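Local atomic coordinates of glycoside hydrolase (PDB entry 6ORH), a protein that probably acts as an alpha-L-fucosidase, hydrolysing alpha-linked fucose and so contributing to the breakdown of host-derived carbohydrate antigens. Residues A25-G30 with G302-K307; S52-R57 with L106-Q111; E276-I281 with L292-P297. The protein carries 2 engineered substitutions. All blocks are in the same frame, centred on the assembly; numbering follows the deposited sequence.

Interaction 1 (A25-G30 with G302-K307). With FUC (alpha-L-fucopyranose), chain C.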
loop_
_atom_site.group_PDB
_atom_site.type_symbol
_atom_site.label_atom_id
_atom_site.label_comp_id
_atom_site.label_asym_id
_atom_site.label_seq_id
_atom_site.Cartn_x
_atom_site.Cartn_y
_atom_site.Cartn_z
ATOM N N ALA A 25 -4.066 7.594 22.492
ATOM C CA ALA A 25 -3.137 8.699 22.422
ATOM C C ALA A 25 -1.868 8.358 23.192
ATOM O O ALA A 25 -1.949 7.695 24.216
ATOM C CB ALA A 25 -3.786 9.937 23.026
ATOM N N PHE A 26 -0.715 8.839 22.702
ATOM C CA PHE A 26 0.563 8.705 23.377
ATOM C C PHE A 26 0.961 10.096 23.865
ATOM O O PHE A 26 0.670 11.081 23.178
ATOM C CB PHE A 26 1.612 8.309 22.342
ATOM C CG PHE A 26 2.546 7.157 22.628
ATOM C CD1 PHE A 26 2.842 6.718 23.920
ATOM C CD2 PHE A 26 3.218 6.568 21.555
ATOM C CE1 PHE A 26 3.736 5.681 24.127
ATOM C CE2 PHE A 26 4.107 5.519 21.765
ATOM C CZ PHE A 26 4.369 5.083 23.049
ATOM N N ILE A 27 1.596 10.166 25.041
ATOM C CA ILE A 27 2.142 11.446 25.496
ATOM C C ILE A 27 3.620 11.249 25.827
ATOM O O ILE A 27 3.948 10.531 26.779
ATOM C CB ILE A 27 1.334 11.985 26.699
ATOM C CG1 ILE A 27 -0.112 12.312 26.298
ATOM C CG2 ILE A 27 2.042 13.213 27.267
ATOM C CD1 ILE A 27 -0.960 13.044 27.369
ATOM N N HIS A 28 4.497 11.894 25.031
ATOM C CA HIS A 28 5.925 11.992 25.319
ATOM C C HIS A 28 6.198 13.404 25.844
ATOM O O HIS A 28 6.016 14.376 25.119
ATOM C CB HIS A 28 6.813 11.745 24.071
ATOM C CG HIS A 28 6.961 10.308 23.669
ATOM N ND1 HIS A 28 5.902 9.573 23.144
ATOM C CD2 HIS A 28 8.043 9.491 23.659
ATOM C CE1 HIS A 28 6.349 8.342 22.851
ATOM N NE2 HIS A 28 7.650 8.278 23.144
ATOM N N PHE A 29 6.613 13.477 27.112
ATOM C CA PHE A 29 6.907 14.749 27.765
ATOM C C PHE A 29 7.966 14.479 28.826
ATOM O O PHE A 29 7.983 13.411 29.437
ATOM C CB PHE A 29 5.629 15.262 28.432
ATOM C CG PHE A 29 5.802 16.544 29.214
ATOM C CD1 PHE A 29 6.079 17.730 28.551
ATOM C CD2 PHE A 29 5.717 16.550 30.594
ATOM C CE1 PHE A 29 6.243 18.919 29.257
ATOM C CE2 PHE A 29 5.856 17.739 31.307
ATOM C CZ PHE A 29 6.147 18.917 30.634
ATOM N N GLY A 30 8.900 15.419 29.006
ATOM C CA GLY A 30 9.898 15.228 30.043
ATOM C C GLY A 30 11.068 16.180 29.824
ATOM O O GLY A 30 10.913 17.177 29.135
ATOM N N GLY A 302 3.835 22.804 29.490
ATOM C CA GLY A 302 3.025 21.687 29.943
ATOM C C GLY A 302 1.626 21.646 29.335
ATOM O O GLY A 302 0.728 21.058 29.947
ATOM N N LEU A 303 1.479 22.219 28.120
ATOM C CA LEU A 303 0.184 22.293 27.443
ATOM C C LEU A 303 0.329 21.705 26.037
ATOM O O LEU A 303 1.408 21.759 25.463
ATOM C CB LEU A 303 -0.290 23.753 27.384
ATOM C CG LEU A 303 -0.563 24.390 28.758
ATOM C CD1 LEU A 303 -0.969 25.845 28.557
ATOM C CD2 LEU A 303 -1.725 23.681 29.472
ATOM N N PHE A 304 -0.753 21.159 25.487
ATOM C CA PHE A 304 -0.706 20.753 24.080
ATOM C C PHE A 304 -0.643 22.027 23.239
ATOM O O PHE A 304 -1.236 23.057 23.595
ATOM C CB PHE A 304 -1.994 20.021 23.693
ATOM C CG PHE A 304 -2.110 18.586 24.168
ATOM C CD1 PHE A 304 -0.993 17.847 24.530
ATOM C CD2 PHE A 304 -3.351 17.963 24.199
ATOM C CE1 PHE A 304 -1.135 16.525 24.968
ATOM C CE2 PHE A 304 -3.476 16.628 24.591
ATOM C CZ PHE A 304 -2.373 15.921 24.984
ATOM N N ASP A 305 0.049 21.944 22.101
ATOM C CA ASP A 305 0.179 23.073 21.182
ATOM C C ASP A 305 -1.177 23.421 20.572
ATOM O O ASP A 305 -1.966 22.530 20.254
ATOM C CB ASP A 305 1.191 22.717 20.082
ATOM C CG ASP A 305 1.428 23.862 19.115
ATOM O OD1 ASP A 305 2.290 24.686 19.426
ATOM O OD2 ASP A 305 0.736 23.912 18.084
ATOM N N ALA A 306 -1.449 24.734 20.376
ATOM C CA ALA A 306 -2.733 25.189 19.865
ATOM C C ALA A 306 -3.089 24.557 18.513
ATOM O O ALA A 306 -4.265 24.251 18.284
ATOM C CB ALA A 306 -2.733 26.705 19.759
ATOM N N LYS A 307 -2.077 24.419 17.632
ATOM C CA LYS A 307 -2.289 23.902 16.281
ATOM C C LYS A 307 -2.628 22.412 16.370
ATOM O O LYS A 307 -3.585 21.966 15.736
ATOM C CB LYS A 307 -1.045 24.101 15.416
ATOM C CG LYS A 307 -0.600 25.562 15.277
ATOM C CD LYS A 307 0.663 25.771 14.428
ATOM C CE LYS A 307 1.894 24.989 14.865
ATOM N NZ LYS A 307 2.371 25.367 16.220
HETATM C C1 FUC C . 11.466 4.534 19.985
HETATM C C2 FUC C . 12.027 5.501 21.014
HETATM C C3 FUC C . 11.421 6.872 20.737
HETATM C C4 FUC C . 9.907 6.827 20.965
HETATM C C5 FUC C . 9.320 5.739 20.031
HETATM C C6 FUC C . 7.850 5.481 20.304
HETATM O O2 FUC C . 13.453 5.538 20.827
HETATM O O3 FUC C . 12.031 7.837 21.612
HETATM O O4 FUC C . 9.653 6.549 22.371
HETATM O O5 FUC C . 10.041 4.448 20.155
#
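Ile27 meets the side chain of Phe304 at about a right angle, its terminal methyl CD1 lying 4.0 Å from CZ, at the ring edge and near the ring plane. With CG1 beside the backbone N (chi1 -65°) and the chain extended beyond it, the longer branch carries CD1 to that edge. Farther along, Phe29 presents CZ to the CA of Gly302 at 4.2 Å, the ring meeting it obliquely. Strand 23-27 belongs to the (β/α)8 (TIM) barrel of the GH29 fold, and the alternation of its side chains continues to residue 29: Ile27 and Phe29 face this packing, while Phe26 and His28 turn to the sugar side. There His28 NE2 is hydrogen-bonded to O4 of the bound fucose at 2.8 Å, in the plane of the imidazole, with its ND1 bonded to Asn295. The imidazole is also braced by Phe26, whose ring centre lies beneath His28 CE1, 3.6 Å from the ring plane. Behind Phe304, Trp59 stacks on the ring and donates its NE1 to Gly302 O. Asp305 then N-caps helix 306-322, its OD2 gripped from opposite faces by Lys307 N and Lys307 NZ.

Interaction 2 (S52-R57 with L106-Q111). With EDO (1,2-ethanediol), chain J; EDO (1,2-ethanediol), chain H.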
loop_
_atom_site.group_PDB
_atom_site.type_symbol
_atom_site.label_atom_id
_atom_site.label_comp_id
_atom_site.label_asym_id
_atom_site.label_seq_id
_atom_site.Cartn_x
_atom_site.Cartn_y
_atom_site.Cartn_z
ATOM N N SER A 52 5.341 25.193 34.438
ATOM C CA SER A 52 4.531 25.807 35.484
ATOM C C SER A 52 3.062 25.949 35.084
ATOM O O SER A 52 2.202 26.080 35.962
ATOM C CB SER A 52 5.087 27.138 35.905
ATOM O OG SER A 52 5.174 27.986 34.771
ATOM N N GLN A 53 2.761 25.865 33.784
ATOM C CA GLN A 53 1.364 25.996 33.394
ATOM C C GLN A 53 0.726 24.631 33.121
ATOM O O GLN A 53 -0.378 24.586 32.553
ATOM C CB GLN A 53 1.251 26.855 32.136
ATOM C CG GLN A 53 1.546 28.333 32.408
ATOM C CD GLN A 53 1.819 29.046 31.107
ATOM O OE1 GLN A 53 0.904 29.457 30.394
ATOM N NE2 GLN A 53 3.083 29.172 30.748
ATOM N N LEU A 54 1.376 23.537 33.552
ATOM C CA LEU A 54 0.896 22.214 33.145
ATOM C C LEU A 54 -0.532 21.953 33.631
ATOM O O LEU A 54 -0.876 22.174 34.787
ATOM C CB LEU A 54 1.867 21.146 33.655
ATOM C CG LEU A 54 1.641 19.728 33.102
ATOM C CD1 LEU A 54 2.975 19.005 33.068
ATOM C CD2 LEU A 54 0.672 18.926 34.004
ATOM N N ASP A 55 -1.356 21.442 32.712
ATOM C CA ASP A 55 -2.752 21.167 33.021
ATOM C C ASP A 55 -3.104 19.804 32.424
ATOM O O ASP A 55 -3.490 19.724 31.246
ATOM C CB ASP A 55 -3.634 22.311 32.528
ATOM C CG ASP A 55 -5.059 22.156 33.018
ATOM O OD1 ASP A 55 -5.409 21.053 33.457
ATOM O OD2 ASP A 55 -5.804 23.183 33.049
ATOM N N ALA A 56 -2.890 18.741 33.236
ATOM C CA ALA A 56 -3.136 17.384 32.760
ATOM C C ALA A 56 -4.614 17.152 32.444
ATOM O O ALA A 56 -4.934 16.310 31.587
ATOM C CB ALA A 56 -2.647 16.358 33.775
ATOM N N ARG A 57 -5.503 17.858 33.152
ATOM C CA ARG A 57 -6.924 17.709 32.857
ATOM C C ARG A 57 -7.224 18.200 31.434
ATOM O O ARG A 57 -8.093 17.621 30.776
ATOM C CB ARG A 57 -7.802 18.392 33.926
ATOM C CG ARG A 57 -9.288 18.082 33.763
ATOM C CD ARG A 57 -10.105 18.843 34.812
ATOM N NE ARG A 57 -11.525 18.478 34.743
ATOM C CZ ARG A 57 -12.429 18.996 33.911
ATOM N NH1 ARG A 57 -12.091 19.933 33.045
ATOM N NH2 ARG A 57 -13.685 18.571 33.961
ATOM N N LEU A 106 2.091 11.235 36.993
ATOM C CA LEU A 106 1.237 10.065 36.842
ATOM C C LEU A 106 -0.057 10.247 37.634
ATOM O O LEU A 106 -1.118 9.894 37.136
ATOM C CB LEU A 106 2.005 8.784 37.201
ATOM C CG LEU A 106 1.205 7.482 37.081
ATOM C CD1 LEU A 106 0.672 7.278 35.668
ATOM C CD2 LEU A 106 2.068 6.300 37.481
ATOM N N LEU A 107 0.041 10.838 38.843
ATOM C CA LEU A 107 -1.164 11.113 39.616
ATOM C C LEU A 107 -2.038 12.150 38.909
ATOM O O LEU A 107 -3.258 11.956 38.820
ATOM C CB LEU A 107 -0.759 11.631 41.001
ATOM C CG LEU A 107 -1.942 11.907 41.932
ATOM C CD1 LEU A 107 -2.680 10.618 42.247
ATOM C CD2 LEU A 107 -1.438 12.541 43.227
ATOM N N GLU A 108 -1.453 13.266 38.447
ATOM C CA GLU A 108 -2.252 14.326 37.835
ATOM C C GLU A 108 -3.012 13.792 36.619
ATOM O O GLU A 108 -4.213 14.043 36.481
ATOM C CB GLU A 108 -1.425 15.556 37.470
ATOM C CG GLU A 108 -0.814 16.195 38.710
ATOM C CD GLU A 108 -0.240 17.574 38.476
ATOM O OE1 GLU A 108 -0.309 18.079 37.346
ATOM O OE2 GLU A 108 0.313 18.145 39.463
ATOM N N VAL A 109 -2.319 13.007 35.777
ATOM C CA VAL A 109 -2.979 12.443 34.601
ATOM C C VAL A 109 -4.053 11.445 35.037
ATOM O O VAL A 109 -5.125 11.416 34.434
ATOM C CB VAL A 109 -1.957 11.827 33.614
ATOM C CG1 VAL A 109 -2.675 11.143 32.444
ATOM C CG2 VAL A 109 -1.029 12.905 33.061
ATOM N N SER A 110 -3.732 10.605 36.033
ATOM C CA SER A 110 -4.632 9.557 36.487
ATOM C C SER A 110 -5.915 10.158 37.058
ATOM O O SER A 110 -6.982 9.610 36.808
ATOM C CB SER A 110 -3.954 8.671 37.518
ATOM O OG SER A 110 -2.909 7.909 36.906
ATOM N N GLN A 111 -5.793 11.276 37.785
ATOM C CA GLN A 111 -6.989 11.904 38.356
ATOM C C GLN A 111 -7.929 12.337 37.236
ATOM O O GLN A 111 -9.146 12.072 37.310
ATOM C CB GLN A 111 -6.602 13.131 39.174
ATOM C CG GLN A 111 -5.976 12.741 40.497
ATOM C CD GLN A 111 -5.339 13.912 41.198
ATOM O OE1 GLN A 111 -4.959 14.910 40.579
ATOM N NE2 GLN A 111 -5.208 13.786 42.509
HETATM C C1 EDO J . -1.120 24.342 36.985
HETATM O O1 EDO J . 0.162 24.033 36.526
HETATM C C2 EDO J . -1.188 25.795 37.076
HETATM O O2 EDO J . -0.044 26.215 37.783
HETATM C C1 EDO H . -0.417 29.716 27.545
HETATM O O1 EDO H . 0.862 29.106 27.804
HETATM C C2 EDO H . -0.345 30.771 26.511
HETATM O O2 EDO H . 0.698 31.714 26.715
HETATM O O HOH W 1 -2.379 19.126 36.040
#
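Two helices on the outside of the (β/α)8 barrel come together where Ala56, in the first turn of helix 56-65, is set against Glu108 and Val109 of helix 105-116. The Ala56 methyl points toward the second helix and is small enough to let the backbones come close, with the CA atoms of Ala56 and Val109 only 5.3 Å apart. Its CB lies 3.8 Å from the carbonyl carbon of Glu108 and 3.9 Å from Val109 CG2, so that it touches both main chain and side chain. Just before the helix, Leu54 also points toward the second helix: its CD2 is 3.6 Å from Glu108 OE1, and the two side chains meet at a slant.

The polar half of the contact is mediated by water. Glu108 places CG beside its backbone N (chi1 -63°) and is extended beyond, which carries the carboxylate out to Leu54 and to the water in front of Ala56 N. This water accepts from Ala56 N at 2.9 Å and donates to Glu108 OE1 at 2.7 Å, joining the helix start to the acid. The negative charge so near a helix N-terminus is probably favourable, and its main partner is Arg99, whose NE forms a salt bridge with OE2. Arg99 also donates to Leu54 O, so the same guanidinium ties both sides together. Asp55 completes the helix start as N-cap, its OD1 accepting from Glu58 N.

Inward, Val109 packs on Leu71 and Leu73 of strand 70-74 and on Met120 of strand 119-124, two parallel neighbours in the barrel sheet, while Leu54 leans on Leu105 at the start of helix 105-116. Towards the outside, Arg57 reaches along that helix to touch Ala112 and Phe116 and forms a salt bridge with Glu115.

Interaction 3 (E276-I281 with L292-P297)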
loop_
_atom_site.group_PDB
_atom_site.type_symbol
_atom_site.label_atom_id
_atom_site.label_comp_id
_atom_site.label_asym_id
_atom_site.label_seq_id
_atom_site.Cartn_x
_atom_site.Cartn_y
_atom_site.Cartn_z
ATOM N N GLU A 276 -5.109 15.874 5.889
ATOM C CA GLU A 276 -4.950 14.929 4.791
ATOM C C GLU A 276 -4.027 13.789 5.227
ATOM O O GLU A 276 -4.327 12.612 5.003
ATOM C CB GLU A 276 -4.394 15.629 3.543
ATOM C CG GLU A 276 -4.637 14.857 2.257
ATOM C CD GLU A 276 -4.603 15.702 0.992
ATOM O OE1 GLU A 276 -4.936 16.898 1.088
ATOM O OE2 GLU A 276 -4.241 15.163 -0.079
ATOM N N GLU A 277 -2.908 14.160 5.850
ATOM C CA GLU A 277 -1.912 13.181 6.286
ATOM C C GLU A 277 -2.517 12.269 7.360
ATOM O O GLU A 277 -2.327 11.042 7.317
ATOM C CB GLU A 277 -0.632 13.871 6.754
ATOM C CG GLU A 277 0.243 14.360 5.603
ATOM C CD GLU A 277 1.368 15.289 6.036
ATOM O OE1 GLU A 277 2.387 15.382 5.309
ATOM O OE2 GLU A 277 1.237 15.930 7.108
ATOM N N LEU A 278 -3.277 12.847 8.303
ATOM C CA LEU A 278 -3.834 12.001 9.353
ATOM C C LEU A 278 -4.874 11.048 8.790
ATOM O O LEU A 278 -5.045 9.937 9.297
ATOM C CB LEU A 278 -4.428 12.864 10.478
ATOM C CG LEU A 278 -3.396 13.613 11.306
ATOM C CD1 LEU A 278 -4.109 14.584 12.259
ATOM C CD2 LEU A 278 -2.505 12.645 12.084
ATOM N N VAL A 279 -5.618 11.505 7.768
ATOM C CA VAL A 279 -6.639 10.681 7.147
ATOM C C VAL A 279 -5.986 9.486 6.454
ATOM O O VAL A 279 -6.504 8.377 6.562
ATOM C CB VAL A 279 -7.550 11.513 6.205
ATOM C CG1 VAL A 279 -8.333 10.611 5.264
ATOM C CG2 VAL A 279 -8.518 12.366 7.023
ATOM N N GLU A 280 -4.845 9.689 5.779
ATOM C CA GLU A 280 -4.136 8.570 5.162
ATOM C C GLU A 280 -3.703 7.565 6.226
ATOM O O GLU A 280 -3.922 6.356 6.054
ATOM C CB GLU A 280 -2.952 9.009 4.296
ATOM C CG GLU A 280 -3.425 9.789 3.064
ATOM C CD GLU A 280 -4.456 9.060 2.234
ATOM O OE1 GLU A 280 -5.586 9.558 2.119
ATOM O OE2 GLU A 280 -4.130 7.960 1.717
ATOM N N ILE A 281 -3.116 8.083 7.323
ATOM C CA ILE A 281 -2.731 7.226 8.439
ATOM C C ILE A 281 -3.946 6.429 8.927
ATOM O O ILE A 281 -3.847 5.223 9.187
ATOM C CB ILE A 281 -2.062 8.080 9.540
ATOM C CG1 ILE A 281 -0.667 8.523 9.075
ATOM C CG2 ILE A 281 -2.010 7.304 10.860
ATOM C CD1 ILE A 281 -0.050 9.668 9.866
ATOM N N LEU A 292 -4.780 2.876 16.085
ATOM C CA LEU A 292 -3.873 3.987 15.878
ATOM C C LEU A 292 -3.523 4.565 17.240
ATOM O O LEU A 292 -4.464 4.835 17.997
ATOM C CB LEU A 292 -4.591 5.022 14.999
ATOM C CG LEU A 292 -3.840 6.348 14.856
ATOM C CD1 LEU A 292 -2.499 6.115 14.175
ATOM C CD2 LEU A 292 -4.677 7.360 14.061
ATOM N N LEU A 293 -2.205 4.613 17.535
ATOM C CA LEU A 293 -1.688 5.237 18.750
ATOM C C LEU A 293 -0.945 6.504 18.339
ATOM O O LEU A 293 0.187 6.450 17.856
ATOM C CB LEU A 293 -0.795 4.221 19.485
ATOM C CG LEU A 293 0.003 4.773 20.679
ATOM C CD1 LEU A 293 -0.915 5.347 21.758
ATOM C CD2 LEU A 293 0.899 3.677 21.259
ATOM N N LEU A 294 -1.652 7.646 18.501
ATOM C CA LEU A 294 -1.171 8.921 17.977
ATOM C C LEU A 294 -0.562 9.728 19.115
ATOM O O LEU A 294 -1.224 9.971 20.106
ATOM C CB LEU A 294 -2.339 9.687 17.347
ATOM C CG LEU A 294 -1.971 11.036 16.727
ATOM C CD1 LEU A 294 -1.057 10.863 15.506
ATOM C CD2 LEU A 294 -3.260 11.784 16.345
ATOM N N ASN A 295 0.701 10.111 18.948
ATOM C CA ASN A 295 1.439 10.840 19.978
ATOM C C ASN A 295 1.221 12.348 19.858
ATOM O O ASN A 295 1.378 12.910 18.779
ATOM C CB ASN A 295 2.941 10.561 19.882
ATOM C CG ASN A 295 3.752 11.438 20.814
ATOM O OD1 ASN A 295 3.838 11.184 22.031
ATOM N ND2 ASN A 295 4.412 12.448 20.250
ATOM N N ILE A 296 0.863 12.986 20.988
ATOM C CA ILE A 296 0.642 14.433 21.060
ATOM C C ILE A 296 1.548 14.934 22.184
ATOM O O ILE A 296 1.302 14.592 23.348
ATOM C CB ILE A 296 -0.819 14.799 21.414
ATOM C CG1 ILE A 296 -1.863 13.952 20.677
ATOM C CG2 ILE A 296 -1.023 16.309 21.234
ATOM C CD1 ILE A 296 -1.904 14.258 19.226
ATOM N N PRO A 297 2.629 15.690 21.871
ATOM C CA PRO A 297 3.616 16.083 22.882
ATOM C C PRO A 297 3.337 17.445 23.498
ATOM O O PRO A 297 3.318 18.460 22.814
ATOM C CB PRO A 297 4.914 16.150 22.082
ATOM C CG PRO A 297 4.455 16.579 20.695
ATOM C CD PRO A 297 3.052 16.029 20.497
#
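Leu278 and Ile281 of helix 275-284 pack on Leu292 and Leu294 of strand 292-295, the helix and closing strand of a β-α-β unit that begins with strand 250-259. Such β-α-β crossovers, with parallel strands joined through an outer helix, are the building principle of the (β/α)8 barrel. Helix and strand run in opposing senses here, as such a crossover requires: Leu278 pairs with Leu294, and Ile281, one turn later, with Leu292, two residues earlier.

The contact across the segments is apolar, made by branch ends. Leu278 CD2 approaches Leu294 CD1 to 4.1 Å, the two side chains crossing at about a right angle. Leu294 sets CG opposite its backbone N (chi1 -179°), which extends the isobutyl group from the strand towards the helix. Around this pair, Leu312 of helix 306-322 touches Leu294 and Arg311 touches Leu278. Val258 of strand 250-259 touches both members of the Ile281–Leu292 pair, so helix 306-322 and strand 250-259 also border the layer.

Polar interactions lie around this layer. On the outer side of helix 275-284, Glu280 forms a salt bridge with Arg420 of strand 417-426, linking the barrel helix to one of the antiparallel sheets of the C-terminal region. On the strand, Leu293 and Asn295 point to the barrel interior, opposite to Leu292 and Leu294, and Asn295 ND2 is hydrogen-bonded to Trp264 O and Ser259 OG. Backbone bonds hold strand 292-295 between strand 23-27, through Ala24, and strand 250-259, through Ala256 and Val258.

The tighter of the two hydrophobic pairs is Ile281 with Leu292: Ile281 CG2 faces the fork of the leucine, with CD1 at 3.6 Å and CD2 at 4.2 Å.

In the fold
All three interactions belong to the (β/α)8 barrel. Interactions 1 and 3 share its sheet, since strands 23-27 and 292-295 are parallel neighbours; their centres are about 14 Å apart, and Phe26 N lies 2.9 Å from Leu294 O. Helix 306-322 follows strand 292-295, and interaction 1 sets the loop leading into that helix against the end of strand 23-27 and the residues after it, closing a span that contains both other contacts. Interaction 2 precedes interaction 3 in the sequence; its centre is about 12 Å from that of interaction 1, which it touches where Leu54 meets Phe29 and Gly302. Interactions 2 and 3, about 23 Å apart between centres, do not touch; interaction 1 connects them and reaches the fucose through His28.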